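Local coordinates for actin-binding protein (Saccharomyces cerevisiae, PDB 1HQZ) that binds actin filaments but not monomers, probably in part through this N-terminal cofilin-homology domain, and recruits the ARP2/3 complex to filament sides, at residues A[3-7]-A[94-98]; A[31-37]-A[63-69]; A[84-89]-A[121-126]; A[112-116]-A[135-141]. All coordinates share one frame. Numbering follows the deposited sequence.

Contact 1: residues A[3-7]-A[94-98]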
# COMPACT_ATOMS: atom_id res chain seq x y z
N LEU A 3 8.50 17.69 -11.39
CA LEU A 3 7.68 17.64 -10.14
C LEU A 3 8.49 17.13 -8.95
O LEU A 3 9.72 17.24 -8.93
CB LEU A 3 6.44 16.77 -10.37
CG LEU A 3 6.54 15.65 -11.40
CD1 LEU A 3 7.64 14.68 -11.01
CD2 LEU A 3 5.21 14.93 -11.52
N GLU A 4 7.81 16.57 -7.95
CA GLU A 4 8.48 16.06 -6.76
C GLU A 4 8.52 14.53 -6.77
O GLU A 4 7.60 13.88 -6.28
CB GLU A 4 7.74 16.57 -5.52
CG GLU A 4 8.59 16.71 -4.27
CD GLU A 4 7.90 17.52 -3.19
OE1 GLU A 4 6.89 17.04 -2.62
OE2 GLU A 4 8.36 18.65 -2.90
N PRO A 5 9.59 13.95 -7.33
CA PRO A 5 9.77 12.49 -7.42
C PRO A 5 9.78 11.81 -6.06
O PRO A 5 10.24 12.39 -5.07
CB PRO A 5 11.11 12.35 -8.14
CG PRO A 5 11.21 13.61 -8.94
CD PRO A 5 10.73 14.64 -7.95
N ILE A 6 9.28 10.58 -6.01
CA ILE A 6 9.25 9.84 -4.76
C ILE A 6 10.58 9.15 -4.52
O ILE A 6 11.24 8.70 -5.45
CB ILE A 6 8.14 8.75 -4.76
CG1 ILE A 6 8.11 8.05 -3.40
CG2 ILE A 6 8.42 7.72 -5.87
CD1 ILE A 6 7.10 6.93 -3.30
N ASP A 7 10.98 9.06 -3.26
CA ASP A 7 12.23 8.40 -2.93
C ASP A 7 11.96 7.15 -2.11
O ASP A 7 11.62 7.23 -0.93
CB ASP A 7 13.15 9.35 -2.15
CG ASP A 7 14.30 8.62 -1.48
OD1 ASP A 7 14.79 7.61 -2.03
OD2 ASP A 7 14.72 9.07 -0.39
N LYS A 94 2.35 19.98 -3.05
CA LYS A 94 3.29 19.41 -4.01
C LYS A 94 3.33 17.89 -4.07
O LYS A 94 3.56 17.32 -5.13
CB LYS A 94 4.69 19.95 -3.74
CG LYS A 94 4.80 21.46 -3.93
CD LYS A 94 6.21 21.94 -3.65
CE LYS A 94 6.30 23.45 -3.76
NZ LYS A 94 7.67 23.96 -3.43
N THR A 95 3.12 17.22 -2.93
CA THR A 95 3.14 15.76 -2.93
C THR A 95 1.86 15.21 -3.55
O THR A 95 1.88 14.16 -4.20
CB THR A 95 3.32 15.19 -1.50
OG1 THR A 95 2.19 15.55 -0.69
CG2 THR A 95 4.58 15.74 -0.85
N ARG A 96 0.75 15.91 -3.36
CA ARG A 96 -0.52 15.48 -3.93
C ARG A 96 -0.49 15.68 -5.44
O ARG A 96 -1.12 14.92 -6.19
CB ARG A 96 -1.68 16.29 -3.34
CG ARG A 96 -2.12 15.82 -1.97
CD ARG A 96 -3.36 16.57 -1.51
NE ARG A 96 -3.05 17.95 -1.15
CZ ARG A 96 -3.60 19.02 -1.71
NH1 ARG A 96 -4.50 18.88 -2.66
NH2 ARG A 96 -3.24 20.23 -1.30
N ALA A 97 0.25 16.69 -5.89
CA ALA A 97 0.35 16.98 -7.31
C ALA A 97 1.25 15.99 -8.02
O ALA A 97 1.20 15.85 -9.24
CB ALA A 97 0.86 18.39 -7.51
N SER A 98 2.08 15.28 -7.25
CA SER A 98 3.00 14.31 -7.84
C SER A 98 2.52 12.88 -7.61
O SER A 98 3.14 11.93 -8.09
CB SER A 98 4.40 14.48 -7.24
OG SER A 98 4.88 15.80 -7.47
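This is a small surface contact between the extended N-terminal arm and the first turn of helix 93-110. It lies at the edge of the cofilin-homology (ADF-H) domain, with about 226 Å² buried in all. Residues 3-7 form no regular helix or strand. Glu4 and Ser98 come closest in the backbone, with CA atoms 5.9 Å apart.

The polar link runs through Ser98. Glu4 N donates to Ser98 OG at 3.1 Å, with an N-H...O angle of 155°. Ser98 OG in turn donates to Lys94 O, also at 3.1 Å, one helical turn back. The m rotamer of Ser98 allows this. The hydroxyl therefore relays the arm's amide to a helix carbonyl.

Packing surrounds this relay. Leu3 CB lies 3.4 Å from Ser98 OG. The Glu4 side chain reaches along the helix, so that its OE1 is 3.2 Å from Thr95 CG2 and 3.8 Å from Lys94 CB. The Lys94 side chain starts toward the arm but its amine leads away, and the two residues form no salt bridge. The Glu4 carboxylate has a long, weak ion pair with Lys41.

Further along the same helix, Asn102 ND2 donates to Glu4 O, and Ile6 packs on Val106. Asp7 then pairs through its backbone with Tyr43 at the start of edge strand 43-49, so the arm passes from helix 93-110 to the sheet before helix 12-24 begins.

Contact 2: residues A[31-37]-A[63-69]; sequences TWLIISP and KVQYGLA
Strands 32-37 and 65-69 run antiparallel, at 170° and 4.5 Å between axes. Leu33-Leu68 and Ile35-Tyr66 are hydrogen-bonded pairs, with CA atoms 5.1 and 5.4 Å apart. Trp32-Ala69 and Ile34-Gly67 are non-hydrogen-bonded pairs, with CA atoms 4.0 and 4.1 Å apart. Leu33 N to Leu68 O and Leu68 N to Leu33 O are both 2.7 Å. Ile35 N to Tyr66 O is 2.7 Å and Tyr66 N to Ile35 O is 3.1 Å. CA-H...O contacts lie between these rungs, such as Trp32 CA to Leu68 O at 3.0 Å. These are central strands of the five-stranded mixed sheet of the ADF-H fold, with helices on both faces. Leu33, Ile35, Tyr66 and Leu68 share one face, where Leu33 and Leu68 pack on helix 12-24. Ile35 (p) CG1 is 3.7 Å from Tyr66 CB. Trp32 (p), Ile34 and Ala69 lie on the other face, against helix 52-56. Trp32 CB is 3.6 Å from Ala69 CB. Gln65 (m) NE2 donates to Ser36 OG at 2.9 Å; OE1 accepts from Asp60 N.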
# COMPACT_ATOMS: atom_id res chain seq x y z
N THR A 31 1.35 -9.42 6.97
CA THR A 31 0.62 -9.58 5.71
C THR A 31 0.33 -8.24 5.05
O THR A 31 -0.28 -8.18 3.99
CB THR A 31 -0.71 -10.30 5.93
OG1 THR A 31 -1.54 -9.52 6.79
CG2 THR A 31 -0.46 -11.66 6.56
N TRP A 32 0.72 -7.15 5.70
CA TRP A 32 0.52 -5.84 5.12
C TRP A 32 1.60 -4.87 5.57
O TRP A 32 2.27 -5.09 6.58
CB TRP A 32 -0.87 -5.28 5.46
CG TRP A 32 -1.18 -5.07 6.91
CD1 TRP A 32 -1.92 -5.88 7.72
CD2 TRP A 32 -0.84 -3.92 7.69
NE1 TRP A 32 -2.08 -5.30 8.95
CE2 TRP A 32 -1.43 -4.09 8.96
CE3 TRP A 32 -0.10 -2.75 7.43
CZ2 TRP A 32 -1.31 -3.14 9.98
CZ3 TRP A 32 0.02 -1.81 8.44
CH2 TRP A 32 -0.58 -2.01 9.70
N LEU A 33 1.76 -3.81 4.79
CA LEU A 33 2.78 -2.80 5.03
C LEU A 33 2.31 -1.44 4.51
O LEU A 33 1.63 -1.37 3.49
CB LEU A 33 4.07 -3.16 4.26
CG LEU A 33 5.04 -2.02 3.88
CD1 LEU A 33 5.76 -1.51 5.13
CD2 LEU A 33 6.05 -2.53 2.84
N ILE A 34 2.67 -0.39 5.22
CA ILE A 34 2.34 0.96 4.79
C ILE A 34 3.65 1.73 4.81
O ILE A 34 4.35 1.74 5.84
CB ILE A 34 1.36 1.69 5.75
CG1 ILE A 34 -0.04 1.06 5.65
CG2 ILE A 34 1.31 3.18 5.41
CD1 ILE A 34 -1.11 1.76 6.51
N ILE A 35 4.02 2.34 3.69
CA ILE A 35 5.24 3.13 3.66
C ILE A 35 4.86 4.61 3.64
O ILE A 35 3.96 5.02 2.91
CB ILE A 35 6.14 2.81 2.44
CG1 ILE A 35 5.40 3.13 1.14
CG2 ILE A 35 6.59 1.35 2.50
CD1 ILE A 35 6.26 2.99 -0.09
N SER A 36 5.56 5.40 4.45
CA SER A 36 5.30 6.82 4.58
C SER A 36 6.61 7.61 4.52
O SER A 36 7.69 7.08 4.81
CB SER A 36 4.57 7.06 5.91
OG SER A 36 4.10 8.40 6.03
N PRO A 37 6.54 8.90 4.14
CA PRO A 37 7.74 9.73 4.05
C PRO A 37 8.22 10.27 5.39
O PRO A 37 7.41 10.75 6.19
CB PRO A 37 7.30 10.84 3.10
CG PRO A 37 5.89 11.07 3.55
CD PRO A 37 5.34 9.66 3.74
N LYS A 63 -0.56 12.70 5.22
CA LYS A 63 0.55 12.28 4.37
C LYS A 63 0.13 11.38 3.23
O LYS A 63 -0.86 10.65 3.33
CB LYS A 63 1.60 11.52 5.19
CG LYS A 63 2.13 12.25 6.41
CD LYS A 63 3.02 11.32 7.22
CE LYS A 63 3.42 11.94 8.54
NZ LYS A 63 4.31 11.02 9.30
N VAL A 64 0.90 11.45 2.15
CA VAL A 64 0.67 10.60 0.99
C VAL A 64 1.41 9.32 1.33
O VAL A 64 2.61 9.35 1.61
CB VAL A 64 1.28 11.21 -0.29
CG1 VAL A 64 1.27 10.19 -1.42
CG2 VAL A 64 0.52 12.44 -0.68
N GLN A 65 0.72 8.19 1.33
CA GLN A 65 1.36 6.93 1.67
C GLN A 65 0.97 5.82 0.72
O GLN A 65 0.03 5.95 -0.05
CB GLN A 65 0.98 6.52 3.09
CG GLN A 65 1.23 7.59 4.15
CD GLN A 65 0.64 7.22 5.49
OE1 GLN A 65 -0.55 6.91 5.60
NE2 GLN A 65 1.47 7.24 6.52
N TYR A 66 1.68 4.71 0.80
CA TYR A 66 1.37 3.58 -0.04
C TYR A 66 1.30 2.36 0.85
O TYR A 66 2.12 2.19 1.74
CB TYR A 66 2.44 3.41 -1.13
CG TYR A 66 2.62 4.68 -1.93
CD1 TYR A 66 3.45 5.70 -1.48
CD2 TYR A 66 1.87 4.90 -3.08
CE1 TYR A 66 3.53 6.92 -2.16
CE2 TYR A 66 1.93 6.11 -3.77
CZ TYR A 66 2.76 7.12 -3.29
OH TYR A 66 2.79 8.33 -3.93
N GLY A 67 0.27 1.55 0.61
CA GLY A 67 0.08 0.35 1.40
C GLY A 67 0.13 -0.87 0.50
O GLY A 67 -0.17 -0.80 -0.69
N LEU A 68 0.51 -2.00 1.10
CA LEU A 68 0.63 -3.26 0.39
C LEU A 68 0.07 -4.33 1.29
O LEU A 68 0.45 -4.41 2.46
CB LEU A 68 2.11 -3.55 0.11
CG LEU A 68 2.51 -4.91 -0.45
CD1 LEU A 68 2.16 -4.99 -1.92
CD2 LEU A 68 4.02 -5.10 -0.25
N ALA A 69 -0.83 -5.16 0.78
CA ALA A 69 -1.37 -6.21 1.63
C ALA A 69 -1.68 -7.48 0.88
O ALA A 69 -2.11 -7.45 -0.28
CB ALA A 69 -2.62 -5.71 2.35

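Contact 3: residues A[84-89]-A[121-126]; sequences IGWCPD and RDEDDL
A two-pronged salt bridge joins the chain beyond one strand to the loop after another. Arg121 NE donates to Asp89 OD1 at 3.1 Å, and Arg121 NH2 to Asp89 OD2 at 3.0 Å. Asp89 chi1 is m; Arg121 is m, t, p along chi1 to chi3. A water spans the same gap, 2.5 Å from Asp89 N and 3.1 Å from Arg121 O. Pro88 and Arg121 CA atoms are 4.4 Å apart. Residues 84-86 are strand; 123-125 form a 3-10 turn. An Asx turn starts it, with Asp124 N donating to Asp122 OD1 at 2.6 Å. Asp125 OD2 accepts from Arg121 N at 2.8 Å. In the ADF-H fold this loop leads from edge strand 116-120 to helix 128-136, beside parallel neighbour 80-86. Trp86 (chi1 t, chi2 -98°) lays one ring face under Arg121 O, 3.7 Å from CH2. Its CZ3 is 3.6 Å from Leu126 CD1, and NE1 donates to Asp60 O. Leu126 (m, t) also puts CD2 3.6 Å from Ile84 (m, t) CD1.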
# COMPACT_ATOMS: atom_id res chain seq x y z
N ILE A 84 -2.40 0.11 -2.21
CA ILE A 84 -3.23 1.28 -2.01
C ILE A 84 -2.44 2.58 -2.10
O ILE A 84 -1.43 2.74 -1.44
CB ILE A 84 -3.95 1.20 -0.64
CG1 ILE A 84 -5.00 0.09 -0.69
CG2 ILE A 84 -4.59 2.54 -0.28
CD1 ILE A 84 -5.67 -0.20 0.61
N GLY A 85 -2.91 3.47 -2.96
CA GLY A 85 -2.29 4.77 -3.11
C GLY A 85 -3.14 5.72 -2.28
O GLY A 85 -4.25 6.09 -2.66
N TRP A 86 -2.62 6.09 -1.12
CA TRP A 86 -3.31 6.96 -0.19
C TRP A 86 -2.87 8.42 -0.42
O TRP A 86 -1.70 8.77 -0.20
CB TRP A 86 -2.98 6.48 1.23
CG TRP A 86 -3.47 7.34 2.33
CD1 TRP A 86 -2.75 8.27 3.02
CD2 TRP A 86 -4.78 7.35 2.90
NE1 TRP A 86 -3.52 8.85 3.99
CE2 TRP A 86 -4.78 8.31 3.93
CE3 TRP A 86 -5.96 6.65 2.63
CZ2 TRP A 86 -5.91 8.59 4.70
CZ3 TRP A 86 -7.10 6.92 3.40
CH2 TRP A 86 -7.06 7.89 4.43
N CYS A 87 -3.80 9.25 -0.87
CA CYS A 87 -3.52 10.65 -1.17
C CYS A 87 -4.57 11.54 -0.53
O CYS A 87 -5.46 12.04 -1.22
CB CYS A 87 -3.51 10.86 -2.69
SG CYS A 87 -2.99 12.50 -3.26
N PRO A 88 -4.48 11.78 0.79
CA PRO A 88 -5.43 12.61 1.55
C PRO A 88 -5.37 14.09 1.19
O PRO A 88 -4.33 14.59 0.77
CB PRO A 88 -5.03 12.35 3.00
CG PRO A 88 -3.54 12.25 2.89
CD PRO A 88 -3.34 11.40 1.64
N ASP A 89 -6.50 14.77 1.34
CA ASP A 89 -6.58 16.19 1.01
C ASP A 89 -5.57 17.03 1.78
O ASP A 89 -4.99 17.96 1.22
CB ASP A 89 -8.00 16.73 1.27
CG ASP A 89 -9.05 16.11 0.35
OD1 ASP A 89 -8.67 15.55 -0.71
OD2 ASP A 89 -10.25 16.21 0.67
N ARG A 121 -8.53 8.39 -0.48
CA ARG A 121 -8.38 9.73 0.09
C ARG A 121 -8.80 9.78 1.56
O ARG A 121 -8.32 10.61 2.32
CB ARG A 121 -9.24 10.74 -0.67
CG ARG A 121 -8.71 11.14 -2.02
CD ARG A 121 -9.71 12.05 -2.71
NE ARG A 121 -10.23 13.06 -1.80
CZ ARG A 121 -11.51 13.16 -1.44
NH1 ARG A 121 -12.40 12.31 -1.93
NH2 ARG A 121 -11.89 14.10 -0.59
N ASP A 122 -9.72 8.90 1.94
CA ASP A 122 -10.20 8.84 3.32
C ASP A 122 -10.73 7.44 3.64
O ASP A 122 -10.74 6.56 2.77
CB ASP A 122 -11.31 9.88 3.53
CG ASP A 122 -12.51 9.62 2.65
OD1 ASP A 122 -13.19 8.60 2.86
OD2 ASP A 122 -12.77 10.44 1.74
N GLU A 123 -11.17 7.25 4.87
CA GLU A 123 -11.66 5.94 5.31
C GLU A 123 -12.80 5.36 4.48
O GLU A 123 -12.93 4.14 4.38
CB GLU A 123 -12.07 5.99 6.78
CG GLU A 123 -10.89 6.01 7.76
CD GLU A 123 -10.35 7.40 8.02
OE1 GLU A 123 -9.98 8.11 7.05
OE2 GLU A 123 -10.29 7.80 9.20
N ASP A 124 -13.63 6.21 3.88
CA ASP A 124 -14.73 5.72 3.08
C ASP A 124 -14.22 5.01 1.82
O ASP A 124 -14.92 4.18 1.24
CB ASP A 124 -15.68 6.86 2.70
CG ASP A 124 -16.59 7.28 3.85
OD1 ASP A 124 -17.40 8.22 3.65
OD2 ASP A 124 -16.50 6.69 4.95
N ASP A 125 -13.00 5.35 1.41
CA ASP A 125 -12.41 4.72 0.23
C ASP A 125 -11.76 3.39 0.60
O ASP A 125 -11.29 2.66 -0.27
CB ASP A 125 -11.35 5.64 -0.38
CG ASP A 125 -11.92 6.94 -0.89
OD1 ASP A 125 -13.08 6.91 -1.36
OD2 ASP A 125 -11.23 7.97 -0.84
N LEU A 126 -11.75 3.09 1.89
CA LEU A 126 -11.15 1.86 2.39
C LEU A 126 -12.14 0.96 3.14
O LEU A 126 -11.85 0.45 4.22
CB LEU A 126 -9.96 2.19 3.29
CG LEU A 126 -8.81 3.03 2.68
CD1 LEU A 126 -7.82 3.44 3.77
CD2 LEU A 126 -8.10 2.22 1.61
O HOH W 1 -8.30 13.65 2.75

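Contact 4: residues A[112-116]-A[135-141]; sequences KGYHV and ISNAAGA
The backbones meet at two points: CA atoms are 6.2 Å apart for Val116-Ile135 and 4.7 Å for His115-Ala141. Helical angles end at Ser136. Ala138 N still donates a hydrogen bond to Ile135 O at 3.2 Å, then residues 138-141 extend back along 113-115. Gly113 has phi/psi 91/22, a turn where a CB would jam against Lys112 O. This is the C-terminal helix of the ADF-H domain folding onto edge strand 116-120, and its tail ends the construct. Apolar packing centres on Val116 (chi1 t), which points at the helix end. Val116 CG2 lies 3.5 Å from Ala138 CB and 4.1 Å from Ile135 CG1. His115 CB is 4.0 Å from Ala138 CB. Gly113 O is 3.9 Å from Ala141 CB. The His115 ring (chi1 m, chi2 89°) packs on the tail, with CD2 3.5 Å from Ala139 O, near the ring plane, and 3.4 Å from Ala141 N. Its ND1 accepts from Ile81 N of the neighbouring strand. Tyr114 O and Ala141 O, 3.0 Å apart, are two acceptors and do not hydrogen-bond.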
# COMPACT_ATOMS: atom_id res chain seq x y z
N LYS A 112 5.65 -4.45 -7.07
CA LYS A 112 5.25 -5.21 -8.25
C LYS A 112 4.52 -6.50 -7.88
O LYS A 112 4.75 -7.07 -6.82
CB LYS A 112 6.47 -5.56 -9.11
CG LYS A 112 7.22 -4.36 -9.68
CD LYS A 112 8.44 -4.80 -10.49
CE LYS A 112 8.02 -5.49 -11.78
NZ LYS A 112 7.17 -4.58 -12.61
N GLY A 113 3.65 -6.95 -8.78
CA GLY A 113 2.92 -8.19 -8.56
C GLY A 113 1.58 -8.07 -7.86
O GLY A 113 1.10 -9.04 -7.29
N TYR A 114 0.98 -6.90 -7.92
CA TYR A 114 -0.31 -6.67 -7.28
C TYR A 114 -1.46 -7.14 -8.16
O TYR A 114 -1.35 -7.13 -9.39
CB TYR A 114 -0.48 -5.18 -6.97
CG TYR A 114 -0.41 -4.29 -8.19
CD1 TYR A 114 -1.55 -4.04 -8.96
CD2 TYR A 114 0.80 -3.75 -8.60
CE1 TYR A 114 -1.48 -3.27 -10.12
CE2 TYR A 114 0.89 -2.98 -9.77
CZ TYR A 114 -0.25 -2.75 -10.52
OH TYR A 114 -0.16 -2.01 -11.68
N HIS A 115 -2.54 -7.56 -7.53
CA HIS A 115 -3.70 -8.00 -8.29
C HIS A 115 -4.72 -6.89 -8.37
O HIS A 115 -5.45 -6.77 -9.35
CB HIS A 115 -4.34 -9.23 -7.65
CG HIS A 115 -3.44 -10.42 -7.61
ND1 HIS A 115 -2.58 -10.67 -6.57
CD2 HIS A 115 -3.23 -11.40 -8.52
CE1 HIS A 115 -1.88 -11.76 -6.83
NE2 HIS A 115 -2.25 -12.22 -8.01
N VAL A 116 -4.74 -6.05 -7.33
CA VAL A 116 -5.68 -4.94 -7.25
C VAL A 116 -4.99 -3.64 -6.86
O VAL A 116 -4.13 -3.62 -5.97
CB VAL A 116 -6.77 -5.23 -6.21
CG1 VAL A 116 -7.77 -4.08 -6.18
CG2 VAL A 116 -7.47 -6.53 -6.54
N ILE A 135 -10.87 -7.64 -4.60
CA ILE A 135 -9.80 -8.63 -4.53
C ILE A 135 -10.30 -9.95 -5.10
O ILE A 135 -9.61 -10.62 -5.88
CB ILE A 135 -9.32 -8.80 -3.07
CG1 ILE A 135 -8.50 -7.56 -2.66
CG2 ILE A 135 -8.50 -10.07 -2.91
CD1 ILE A 135 -8.09 -7.55 -1.22
N SER A 136 -11.52 -10.32 -4.73
CA SER A 136 -12.11 -11.55 -5.21
C SER A 136 -12.34 -11.54 -6.73
O SER A 136 -12.17 -12.58 -7.37
CB SER A 136 -13.43 -11.81 -4.48
OG SER A 136 -14.04 -12.98 -4.98
N ASN A 137 -12.70 -10.39 -7.30
CA ASN A 137 -12.93 -10.27 -8.75
C ASN A 137 -11.67 -9.92 -9.56
O ASN A 137 -11.76 -9.65 -10.77
CB ASN A 137 -14.00 -9.22 -9.04
CG ASN A 137 -15.38 -9.62 -8.56
OD1 ASN A 137 -15.76 -10.79 -8.65
ND2 ASN A 137 -16.14 -8.66 -8.05
N ALA A 138 -10.52 -9.91 -8.91
CA ALA A 138 -9.28 -9.55 -9.59
C ALA A 138 -8.75 -10.58 -10.58
O ALA A 138 -8.98 -11.78 -10.43
CB ALA A 138 -8.20 -9.26 -8.55
N ALA A 139 -8.05 -10.10 -11.60
CA ALA A 139 -7.44 -10.97 -12.61
C ALA A 139 -6.03 -11.33 -12.12
O ALA A 139 -5.73 -11.19 -10.93
CB ALA A 139 -7.36 -10.25 -13.96
N GLY A 140 -5.16 -11.79 -13.02
CA GLY A 140 -3.81 -12.16 -12.63
C GLY A 140 -2.90 -11.01 -12.19
O GLY A 140 -3.22 -9.84 -12.40
N ALA A 141 -1.77 -11.36 -11.60
CA ALA A 141 -0.78 -10.40 -11.11
C ALA A 141 -0.27 -9.45 -12.19
O ALA A 141 -0.23 -8.22 -11.94
CB ALA A 141 0.40 -11.13 -10.47
OXT ALA A 141 0.11 -9.95 -13.27

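Contacts 2 and 3 are adjacent in the sheet. Strands 65-71 and 80-86 pair there: Gly67 O to Ile84 N is 2.8 Å and Gln65 O to Trp86 N is 2.9 Å, both probable hydrogen bonds. Their centres are about 11 Å apart. Contact 1 touches both. Ile6 CD1 is 3.7 Å from Tyr66 CE1 of contact 2, and Arg96 CG is 3.7 Å from Cys87 SG of contact 3. Contact 2 is nested in the loop contact 1 closes. Contact 4 stands apart. Its centre is about 26 Å from that of contact 1, and nearest atoms are about 6 Å from contacts 2 and 3. Contacts 3 and 4 alternate along the chain, bracketing strand 116-120.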